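Local coordinates for protein kinase domain-containing protein (Chaetomium thermophilum, PDB 6Z3U) that probably phosphorylates serine and threonine residues, including those of the RNA polymerase II C-terminal repeats, as the CDK7-type kinase of the CAK complex, at residues P263-F268 / G274-I279; W361-L366 / K370-R375; L241-S244 / G249-M252; L307-K310 / T314-E317. All blocks are in the same frame, centred on the assembly; numbering follows the deposited sequence.

Contact 1 (P263-F268 / G274-I279)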
loop_
_atom_site.group_PDB
_atom_site.type_symbol
_atom_site.label_atom_id
_atom_site.label_comp_id
_atom_site.label_asym_id
_atom_site.label_seq_id
_atom_site.Cartn_x
_atom_site.Cartn_y
_atom_site.Cartn_z
ATOM N N PRO B 263 -17.244 8.544 11.246
ATOM C CA PRO B 263 -17.513 8.158 12.635
ATOM C C PRO B 263 -17.278 9.325 13.575
ATOM O O PRO B 263 -16.616 10.308 13.208
ATOM C CB PRO B 263 -16.509 7.024 12.888
ATOM C CG PRO B 263 -15.388 7.310 11.960
ATOM C CD PRO B 263 -16.004 7.931 10.735
ATOM N N PRO B 264 -17.795 9.252 14.805
ATOM C CA PRO B 264 -17.622 10.389 15.727
ATOM C C PRO B 264 -16.173 10.664 16.087
ATOM O O PRO B 264 -15.791 11.831 16.240
ATOM C CB PRO B 264 -18.455 9.976 16.951
ATOM C CG PRO B 264 -18.608 8.491 16.843
ATOM C CD PRO B 264 -18.639 8.190 15.379
ATOM N N GLU B 265 -15.349 9.625 16.241
ATOM C CA GLU B 265 -13.961 9.856 16.626
ATOM C C GLU B 265 -13.220 10.664 15.568
ATOM O O GLU B 265 -12.333 11.457 15.903
ATOM C CB GLU B 265 -13.255 8.522 16.895
ATOM C CG GLU B 265 -13.108 7.590 15.695
ATOM C CD GLU B 265 -14.186 6.520 15.635
ATOM O OE1 GLU B 265 -15.315 6.772 16.109
ATOM O OE2 GLU B 265 -13.899 5.418 15.117
ATOM N N LEU B 266 -13.577 10.494 14.293
ATOM C CA LEU B 266 -12.964 11.299 13.241
ATOM C C LEU B 266 -13.557 12.703 13.211
ATOM O O LEU B 266 -12.839 13.678 12.966
ATOM C CB LEU B 266 -13.134 10.614 11.885
ATOM C CG LEU B 266 -11.923 9.832 11.366
ATOM C CD1 LEU B 266 -11.317 8.950 12.446
ATOM C CD2 LEU B 266 -12.308 8.992 10.156
ATOM N N LEU B 267 -14.862 12.824 13.471
ATOM C CA LEU B 267 -15.463 14.146 13.602
ATOM C C LEU B 267 -14.791 14.943 14.710
ATOM O O LEU B 267 -14.703 16.173 14.628
ATOM C CB LEU B 267 -16.964 14.018 13.882
ATOM C CG LEU B 267 -17.857 13.582 12.716
ATOM C CD1 LEU B 267 -19.174 13.038 13.225
ATOM C CD2 LEU B 267 -18.104 14.739 11.761
ATOM N N PHE B 268 -14.298 14.263 15.740
ATOM C CA PHE B 268 -13.607 14.905 16.847
ATOM C C PHE B 268 -12.113 15.076 16.592
ATOM O O PHE B 268 -11.381 15.453 17.511
ATOM C CB PHE B 268 -13.834 14.104 18.131
ATOM C CG PHE B 268 -15.282 14.015 18.548
ATOM C CD1 PHE B 268 -16.177 15.028 18.236
ATOM C CD2 PHE B 268 -15.746 12.913 19.245
ATOM C CE1 PHE B 268 -17.501 14.945 18.620
ATOM C CE2 PHE B 268 -17.070 12.827 19.631
ATOM C CZ PHE B 268 -17.947 13.843 19.316
ATOM N N GLY B 274 -8.380 3.180 14.213
ATOM C CA GLY B 274 -8.196 1.873 13.618
ATOM C C GLY B 274 -9.337 1.454 12.712
ATOM O O GLY B 274 -10.047 2.302 12.163
ATOM N N GLY B 275 -9.526 0.142 12.554
ATOM C CA GLY B 275 -10.543 -0.351 11.642
ATOM C C GLY B 275 -11.944 0.104 11.994
ATOM O O GLY B 275 -12.816 0.170 11.123
ATOM N N ALA B 276 -12.185 0.419 13.268
ATOM C CA ALA B 276 -13.530 0.790 13.691
ATOM C C ALA B 276 -14.089 1.938 12.860
ATOM O O ALA B 276 -15.309 2.050 12.698
ATOM C CB ALA B 276 -13.527 1.163 15.175
ATOM N N VAL B 277 -13.220 2.793 12.317
ATOM C CA VAL B 277 -13.708 3.923 11.533
ATOM C C VAL B 277 -14.440 3.436 10.289
ATOM O O VAL B 277 -15.425 4.047 9.857
ATOM C CB VAL B 277 -12.549 4.870 11.166
ATOM C CG1 VAL B 277 -11.963 5.493 12.419
ATOM C CG2 VAL B 277 -11.483 4.137 10.362
ATOM N N ASP B 278 -13.975 2.335 9.690
ATOM C CA ASP B 278 -14.649 1.793 8.514
ATOM C C ASP B 278 -15.941 1.076 8.883
ATOM O O ASP B 278 -16.923 1.138 8.135
ATOM C CB ASP B 278 -13.724 0.842 7.753
ATOM C CG ASP B 278 -12.746 1.571 6.854
ATOM O OD1 ASP B 278 -13.062 2.694 6.408
ATOM O OD2 ASP B 278 -11.667 1.011 6.577
ATOM N N ILE B 279 -15.960 0.380 10.023
ATOM C CA ILE B 279 -17.165 -0.335 10.434
ATOM C C ILE B 279 -18.325 0.638 10.606
ATOM O O ILE B 279 -19.468 0.329 10.251
ATOM C CB ILE B 279 -16.891 -1.136 11.721
ATOM C CG1 ILE B 279 -16.397 -2.545 11.383
ATOM C CG2 ILE B 279 -18.129 -1.216 12.589
ATOM C CD1 ILE B 279 -15.166 -2.576 10.519
#

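Contact 2 (W361-L366 / K370-R375)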
loop_
_atom_site.group_PDB
_atom_site.type_symbol
_atom_site.label_atom_id
_atom_site.label_comp_id
_atom_site.label_asym_id
_atom_site.label_seq_id
_atom_site.Cartn_x
_atom_site.Cartn_y
_atom_site.Cartn_z
ATOM N N TRP B 361 -26.842 -2.073 15.437
ATOM C CA TRP B 361 -26.538 -1.350 16.667
ATOM C C TRP B 361 -25.088 -1.537 17.090
ATOM O O TRP B 361 -24.481 -0.611 17.643
ATOM C CB TRP B 361 -27.484 -1.815 17.771
ATOM C CG TRP B 361 -27.214 -1.227 19.110
ATOM C CD1 TRP B 361 -27.580 0.011 19.551
ATOM C CD2 TRP B 361 -26.534 -1.858 20.198
ATOM N NE1 TRP B 361 -27.163 0.191 20.850
ATOM C CE2 TRP B 361 -26.521 -0.944 21.269
ATOM C CE3 TRP B 361 -25.930 -3.105 20.369
ATOM C CZ2 TRP B 361 -25.926 -1.237 22.490
ATOM C CZ3 TRP B 361 -25.344 -3.397 21.583
ATOM C CH2 TRP B 361 -25.344 -2.466 22.627
ATOM N N ARG B 362 -24.512 -2.717 16.847
ATOM C CA ARG B 362 -23.121 -2.935 17.226
ATOM C C ARG B 362 -22.165 -2.156 16.334
ATOM O O ARG B 362 -21.081 -1.770 16.783
ATOM C CB ARG B 362 -22.783 -4.425 17.186
ATOM C CG ARG B 362 -23.549 -5.261 18.200
ATOM C CD ARG B 362 -22.918 -6.632 18.389
ATOM N NE ARG B 362 -23.818 -7.564 19.067
ATOM C CZ ARG B 362 -24.008 -7.607 20.383
ATOM N NH1 ARG B 362 -23.365 -6.766 21.181
ATOM N NH2 ARG B 362 -24.847 -8.493 20.903
ATOM N N THR B 363 -22.539 -1.914 15.074
ATOM C CA THR B 363 -21.679 -1.148 14.181
ATOM C C THR B 363 -21.710 0.345 14.475
ATOM O O THR B 363 -20.807 1.066 14.040
ATOM C CB THR B 363 -22.081 -1.360 12.720
ATOM O OG1 THR B 363 -23.404 -0.850 12.510
ATOM C CG2 THR B 363 -22.042 -2.834 12.355
ATOM N N LEU B 364 -22.717 0.823 15.202
ATOM C CA LEU B 364 -22.876 2.241 15.496
ATOM C C LEU B 364 -22.648 2.530 16.977
ATOM O O LEU B 364 -23.358 3.331 17.589
ATOM C CB LEU B 364 -24.256 2.726 15.063
ATOM C CG LEU B 364 -24.599 2.474 13.593
ATOM C CD1 LEU B 364 -25.948 3.093 13.240
ATOM C CD2 LEU B 364 -23.505 3.003 12.676
ATOM N N GLN B 365 -21.656 1.872 17.568
ATOM C CA GLN B 365 -21.230 2.198 18.920
ATOM C C GLN B 365 -20.368 3.453 18.890
ATOM O O GLN B 365 -19.453 3.570 18.069
ATOM C CB GLN B 365 -20.454 1.037 19.538
ATOM C CG GLN B 365 -21.291 -0.212 19.756
ATOM C CD GLN B 365 -22.430 0.024 20.723
ATOM O OE1 GLN B 365 -22.214 0.246 21.915
ATOM N NE2 GLN B 365 -23.653 -0.008 20.211
ATOM N N LEU B 366 -20.659 4.388 19.794
ATOM C CA LEU B 366 -19.939 5.656 19.804
ATOM C C LEU B 366 -18.453 5.439 20.056
ATOM O O LEU B 366 -17.604 5.899 19.282
ATOM C CB LEU B 366 -20.543 6.582 20.857
ATOM C CG LEU B 366 -22.002 6.960 20.599
ATOM C CD1 LEU B 366 -22.619 7.593 21.831
ATOM C CD2 LEU B 366 -22.103 7.899 19.408
ATOM N N LYS B 370 -15.556 -0.349 21.663
ATOM C CA LYS B 370 -16.657 -1.293 21.813
ATOM C C LYS B 370 -17.437 -1.495 20.522
ATOM O O LYS B 370 -18.452 -2.199 20.529
ATOM C CB LYS B 370 -17.605 -0.830 22.930
ATOM C CG LYS B 370 -18.297 0.509 22.681
ATOM C CD LYS B 370 -18.902 1.079 23.970
ATOM C CE LYS B 370 -19.655 2.393 23.723
ATOM N NZ LYS B 370 -21.001 2.206 23.090
ATOM N N ARG B 371 -16.999 -0.896 19.421
ATOM C CA ARG B 371 -17.614 -1.131 18.125
ATOM C C ARG B 371 -17.199 -2.499 17.593
ATOM O O ARG B 371 -16.045 -2.909 17.731
ATOM C CB ARG B 371 -17.199 -0.039 17.142
ATOM C CG ARG B 371 -18.245 0.333 16.107
ATOM C CD ARG B 371 -17.802 1.564 15.326
ATOM N NE ARG B 371 -17.775 2.756 16.171
ATOM C CZ ARG B 371 -17.076 3.858 15.904
ATOM N NH1 ARG B 371 -16.326 3.934 14.811
ATOM N NH2 ARG B 371 -17.121 4.887 16.740
ATOM N N ILE B 372 -18.141 -3.196 16.962
ATOM C CA ILE B 372 -17.847 -4.527 16.449
ATOM C C ILE B 372 -16.798 -4.430 15.345
ATOM O O ILE B 372 -16.678 -3.409 14.655
ATOM C CB ILE B 372 -19.131 -5.210 15.948
ATOM C CG1 ILE B 372 -18.845 -6.652 15.524
ATOM C CG2 ILE B 372 -19.736 -4.430 14.792
ATOM C CD1 ILE B 372 -20.083 -7.440 15.180
ATOM N N THR B 373 -16.013 -5.492 15.195
ATOM C CA THR B 373 -15.001 -5.574 14.154
ATOM C C THR B 373 -15.561 -6.290 12.928
ATOM O O THR B 373 -16.625 -6.909 12.967
ATOM C CB THR B 373 -13.761 -6.303 14.665
ATOM O OG1 THR B 373 -14.071 -7.687 14.871
ATOM C CG2 THR B 373 -13.285 -5.685 15.970
ATOM N N ALA B 374 -14.823 -6.206 11.820
ATOM C CA ALA B 374 -15.289 -6.840 10.591
ATOM C C ALA B 374 -15.332 -8.357 10.732
ATOM O O ALA B 374 -16.283 -8.999 10.270
ATOM C CB ALA B 374 -14.401 -6.433 9.418
ATOM N N ARG B 375 -14.321 -8.953 11.370
ATOM C CA ARG B 375 -14.343 -10.398 11.583
ATOM C C ARG B 375 -15.511 -10.795 12.475
ATOM O O ARG B 375 -16.264 -11.724 12.159
ATOM C CB ARG B 375 -13.021 -10.867 12.189
ATOM C CG ARG B 375 -13.122 -12.206 12.917
ATOM C CD ARG B 375 -11.753 -12.770 13.297
ATOM N NE ARG B 375 -11.094 -13.435 12.172
ATOM C CZ ARG B 375 -10.029 -12.970 11.520
ATOM N NH1 ARG B 375 -9.460 -11.820 11.867
ATOM N NH2 ARG B 375 -9.522 -13.668 10.510
#

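Contact 3 (L241-S244 / G249-M252)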
loop_
_atom_site.group_PDB
_atom_site.type_symbol
_atom_site.label_atom_id
_atom_site.label_comp_id
_atom_site.label_asym_id
_atom_site.label_seq_id
_atom_site.Cartn_x
_atom_site.Cartn_y
_atom_site.Cartn_z
ATOM N N LEU B 241 -8.616 7.176 -0.919
ATOM C CA LEU B 241 -8.344 7.670 0.425
ATOM C C LEU B 241 -7.786 6.584 1.337
ATOM O O LEU B 241 -7.615 6.824 2.538
ATOM C CB LEU B 241 -9.613 8.267 1.041
ATOM C CG LEU B 241 -10.013 9.664 0.567
ATOM C CD1 LEU B 241 -11.235 10.145 1.323
ATOM C CD2 LEU B 241 -8.875 10.646 0.750
ATOM N N ALA B 242 -7.475 5.411 0.796
ATOM C CA ALA B 242 -7.051 4.292 1.619
ATOM C C ALA B 242 -5.680 4.558 2.232
ATOM O O ALA B 242 -4.919 5.418 1.779
ATOM C CB ALA B 242 -7.006 3.007 0.791
ATOM N N ARG B 243 -5.373 3.800 3.283
ATOM C CA ARG B 243 -4.072 3.891 3.929
ATOM C C ARG B 243 -3.816 2.619 4.722
ATOM O O ARG B 243 -4.743 2.015 5.269
ATOM C CB ARG B 243 -4.002 5.111 4.857
ATOM C CG ARG B 243 -2.602 5.478 5.321
ATOM C CD ARG B 243 -2.594 5.909 6.777
ATOM N NE ARG B 243 -1.360 6.605 7.139
ATOM C CZ ARG B 243 -0.206 6.001 7.411
ATOM N NH1 ARG B 243 -0.114 4.678 7.361
ATOM N NH2 ARG B 243 0.861 6.722 7.730
ATOM N N SER B 244 -2.548 2.223 4.779
ATOM C CA SER B 244 -2.154 1.070 5.572
ATOM C C SER B 244 -2.270 1.389 7.057
ATOM O O SER B 244 -2.152 2.544 7.478
ATOM C CB SER B 244 -0.721 0.654 5.244
ATOM O OG SER B 244 -0.612 0.182 3.912
ATOM N N GLY B 249 1.706 5.774 17.596
ATOM C CA GLY B 249 2.345 7.069 17.589
ATOM C C GLY B 249 2.376 7.747 16.238
ATOM O O GLY B 249 2.737 8.929 16.162
ATOM N N ARG B 250 1.993 7.043 15.175
ATOM C CA ARG B 250 1.979 7.595 13.824
ATOM C C ARG B 250 0.626 8.262 13.610
ATOM O O ARG B 250 -0.410 7.589 13.585
ATOM C CB ARG B 250 2.228 6.494 12.797
ATOM C CG ARG B 250 2.271 6.967 11.348
ATOM C CD ARG B 250 3.281 8.089 11.155
ATOM N NE ARG B 250 4.562 7.776 11.783
ATOM C CZ ARG B 250 5.612 7.259 11.149
ATOM N NH1 ARG B 250 5.557 6.991 9.850
ATOM N NH2 ARG B 250 6.726 7.013 11.824
ATOM N N ARG B 251 0.634 9.584 13.455
ATOM C CA ARG B 251 -0.605 10.343 13.374
ATOM C C ARG B 251 -1.244 10.151 12.006
ATOM O O ARG B 251 -0.551 10.041 10.989
ATOM C CB ARG B 251 -0.342 11.827 13.632
ATOM C CG ARG B 251 0.428 12.082 14.920
ATOM C CD ARG B 251 0.647 13.559 15.201
ATOM N NE ARG B 251 -0.551 14.158 15.787
ATOM C CZ ARG B 251 -0.805 14.182 17.096
ATOM N NH1 ARG B 251 0.051 13.642 17.956
ATOM N NH2 ARG B 251 -1.920 14.740 17.552
ATOM N N MET B 252 -2.572 10.102 11.986
ATOM C CA MET B 252 -3.343 9.993 10.758
ATOM C C MET B 252 -4.232 11.218 10.606
ATOM O O MET B 252 -4.436 11.992 11.546
ATOM C CB MET B 252 -4.204 8.725 10.747
ATOM C CG MET B 252 -3.438 7.441 10.502
ATOM S SD MET B 252 -4.423 6.004 10.960
ATOM C CE MET B 252 -3.898 4.818 9.729
#

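Contact 4 (L307-K310 / T314-E317)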
loop_
_atom_site.group_PDB
_atom_site.type_symbol
_atom_site.label_atom_id
_atom_site.label_comp_id
_atom_site.label_asym_id
_atom_site.label_seq_id
_atom_site.Cartn_x
_atom_site.Cartn_y
_atom_site.Cartn_z
ATOM N N LEU B 307 -26.437 15.421 14.698
ATOM C CA LEU B 307 -27.273 14.325 14.225
ATOM C C LEU B 307 -26.935 13.029 14.947
ATOM O O LEU B 307 -27.833 12.287 15.359
ATOM C CB LEU B 307 -27.114 14.157 12.716
ATOM C CG LEU B 307 -27.864 15.161 11.837
ATOM C CD1 LEU B 307 -27.514 14.950 10.368
ATOM C CD2 LEU B 307 -29.364 15.054 12.044
ATOM N N ILE B 308 -25.644 12.737 15.119
ATOM C CA ILE B 308 -25.262 11.527 15.838
ATOM C C ILE B 308 -25.762 11.595 17.274
ATOM O O ILE B 308 -26.249 10.601 17.826
ATOM C CB ILE B 308 -23.740 11.316 15.768
ATOM C CG1 ILE B 308 -23.318 11.057 14.320
ATOM C CG2 ILE B 308 -23.324 10.154 16.658
ATOM C CD1 ILE B 308 -21.824 11.014 14.104
ATOM N N CYS B 309 -25.658 12.769 17.901
ATOM C CA CYS B 309 -26.191 12.933 19.249
ATOM C C CYS B 309 -27.696 12.691 19.276
ATOM O O CYS B 309 -28.219 12.076 20.213
ATOM C CB CYS B 309 -25.866 14.331 19.778
ATOM S SG CYS B 309 -24.121 14.607 20.186
ATOM N N LYS B 310 -28.408 13.164 18.254
ATOM C CA LYS B 310 -29.862 13.055 18.250
ATOM C C LYS B 310 -30.305 11.612 18.029
ATOM O O LYS B 310 -31.169 11.101 18.750
ATOM C CB LYS B 310 -30.446 13.982 17.180
ATOM C CG LYS B 310 -31.966 13.982 17.088
ATOM C CD LYS B 310 -32.439 14.738 15.852
ATOM C CE LYS B 310 -33.951 14.640 15.666
ATOM N NZ LYS B 310 -34.709 15.496 16.623
ATOM N N THR B 314 -25.595 11.037 22.792
ATOM C CA THR B 314 -24.550 12.015 23.066
ATOM C C THR B 314 -23.328 11.306 23.639
ATOM O O THR B 314 -23.433 10.677 24.698
ATOM C CB THR B 314 -25.048 13.075 24.045
ATOM O OG1 THR B 314 -26.089 13.850 23.438
ATOM C CG2 THR B 314 -23.910 14.000 24.453
ATOM N N PRO B 315 -22.171 11.354 22.975
ATOM C CA PRO B 315 -20.958 10.779 23.578
ATOM C C PRO B 315 -20.532 11.579 24.800
ATOM O O PRO B 315 -20.502 12.811 24.772
ATOM C CB PRO B 315 -19.919 10.860 22.452
ATOM C CG PRO B 315 -20.414 11.939 21.552
ATOM C CD PRO B 315 -21.915 11.881 21.622
ATOM N N THR B 316 -20.204 10.868 25.877
ATOM C CA THR B 316 -19.807 11.491 27.130
ATOM C C THR B 316 -18.625 10.732 27.717
ATOM O O THR B 316 -18.276 9.636 27.270
ATOM C CB THR B 316 -20.957 11.515 28.140
ATOM O OG1 THR B 316 -21.240 10.177 28.567
ATOM C CG2 THR B 316 -22.199 12.124 27.514
ATOM N N GLU B 317 -18.007 11.333 28.737
ATOM C CA GLU B 317 -16.927 10.667 29.455
ATOM C C GLU B 317 -17.380 9.366 30.105
ATOM O O GLU B 317 -16.539 8.518 30.422
ATOM C CB GLU B 317 -16.356 11.598 30.524
ATOM C CG GLU B 317 -15.544 12.753 29.973
ATOM C CD GLU B 317 -14.208 12.305 29.413
ATOM O OE1 GLU B 317 -13.874 12.700 28.275
ATOM O OE2 GLU B 317 -13.499 11.547 30.108
#

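Contact 1 (P263-F268 / G274-I279)
Glu-265 uses both carboxylate oxygens: OE1 forms a salt bridge with NH2 of Arg-371, and OE2, which has a polar partner of its own outside the two segments, also lies 3.3 Å from CG1 of Val-277. The bend at chi2 (-97°) turns the carboxylate back toward the start of helix 276-291. Pro-263 is the N-cap of helix 264-267. The Pro-Pro-Glu sequence that begins with it is the CDK counterpart of the Ala-Pro-Glu motif that closes the activation segment of protein kinases.

The remaining contacts are apolar and centre on Val-277. Its CG1 branch, set anti to the carbonyl carbon (chi1 -65°), meets CD1 of Leu-266 at 3.5 Å, the two side chains crossing at about a right angle. From the N-cap, CG of the Pro-263 ring rests 3.8 Å from Val-277 CB. One valine thus receives a proline ring, a leucine methyl and a carboxylate oxygen, all from one short helix and its cap.

The same arginine that pairs with Glu-265 also donates from NH1 to the carbonyl O of Ala-276, so both segments share it. With a glutamine here the negative charge would be gone, and buried Arg-371 would probably be left without its charged mate. No hydrogen bond joins the two segments directly; the chemistry implies an apolar core round Val-277 joined to polar bonds that are made through Arg-371.

Contact 2 (W361-L366 / K370-R375)
Arg-371 and Gln-365 form the tight side of this contact. The guanidinium approaches side-on, giving both NE (2.7 Å) and NH2 (3.0 Å) to the single carbonyl O of Gln-365, with both donors in the carbonyl plane. NH2 then reaches on to O of Leu-366 at 2.8 Å, this time from above the carbonyl plane. A bend at chi3 (-67°) swings the group to these two successive carbonyls; its edge is turned to them, and its rotation is fixed beside the turn that leaves helix 353-363.

Beside it, N of Ile-372 donates to O of Arg-362 at 3.3 Å in a nearly straight bond (173°), and CG2 of Ile-372 packs against CG2 of Thr-363 at 3.7 Å, the two side chains lying alongside and pointing the same way.

The solvent side is looser. Exposed Lys-370 crosses Gln-365 at about a right angle and brings NZ to OE1, 2.6 Å away and above the amide carbonyl plane. The other end of that amide turns to Trp-361: NE2 donates to O of Trp-361 at 2.8 Å and sits over the centre of the indole face.

A lysine in place of Arg-371 would keep a charge but is likely to leave the carbonyls of Gln-365 and Leu-366 without their shared planar donor. In this C-lobe arginine, conserved among kinases, the backbone oxygens hold the buried guanidinium in the orientation in which it also meets Glu-265, by which its charge is probably balanced.

Contact 3 (L241-S244 / G249-M252)
Arg-243 and Met-252 meet within the activation segment, the stretch that runs from the DFG motif to the Pro-Pro-Glu motif of this kinase. Arg-243 lies on strand 243-244, which pairs with strand 216-217 in a small two-stranded antiparallel sheet, whereas Met-252 belongs to the loop that follows.

The apolar part is a methionine laid obliquely against the arginine's aliphatic shaft. CE of Met-252 touches CD of Arg-243 at 3.4 Å and also approaches the carbonyl O of Ser-244, at 3.6 Å. Farther back, Met-252 CG is 4.0 Å from Arg-243 NE.

The polar part stays within the first segment. With its CG anti to the backbone N (chi1 -166°), the Arg-243 side chain extends toward the loop, and NH1 returns to donate to O of Ser-244 at 3.0 Å from above the carbonyl plane.

A third kind is the packing of an arginine head on an aliphatic carbon, where the chain of Arg-250 crosses that of Arg-243 at about a right angle. As in other CDKs, Arg-243 and the HRD arginine, Arg-219, probably help form the pocket for the activation-loop phosphothreonine. The cyclin subunit also borders this region, its Glu-147 packing on Arg-243 and its Ser-107 on Arg-250. Between the two arginines the like charges stay apart, and the direct touch is Arg-243 NH2 to Arg-250 CG, 3.9 Å, with the guanidinium planes 71° apart.

Contact 4 (L307-K310 / T314-E317)
Cys-309 and Thr-314 bring their CA atoms to within 4.3 Å as the chain leaves helix 301-311 and runs back past its last turn, changing from helical backbone angles to the extended conformation of Thr-314 and Pro-315.

Cys-309 carries the first segment's share of the touch. Its SG is anti to the carbonyl carbon (chi1 -71°), a torsion that puts the sulfur beside Pro-315. There it meets CD of Pro-315, the ring carbon next to the proline nitrogen, at 3.8 Å in apolar packing. The same thiol lies 3.9 Å from Thr-314 OG1, while the CB behind it is 3.7 Å from that oxygen; these are packing distances, and no hydrogen bond crosses between the segments.

In kinase terms helix 301-311 is the G helix of the C-lobe, and the Thr-Pro pair opens the long loop that leads from it toward helix 342-349 in this CDK, away from the active site.

The threonine hydroxyl finds its hydrogen bond on another part of the loop. OG1, also anti to the carbonyl carbon, is bonded to N of Ile-337, and the backbones of these two residues are hydrogen-bonded as well, so the side chain is held in one rotation while its flank is presented to the cysteine. Past it, Pro-315 packs on Trp-320, while ND2 of Asn-319 donates to O of Thr-314 and its OD1 accepts from N of Thr-316.

Followed from the N terminus, the chain makes contact 3 first, closing a short loop early in the activation segment. Contact 1 comes next, joining the end of that segment to the start of helix 276-291. Contact 4 then folds the chain back on helix 301-311, and contact 2 closes the turn between helices 353-363 and 374-378. The four are in series: none nests in or crosses another. In space three of them converge, since contact 1 touches contact 2 through Arg-371 and contact 4 through Leu-267 and Phe-268, while Leu-366 of contact 2 packs on contact 4. Contact 3 stands apart, its nearest atoms about 6 Å from contact 1.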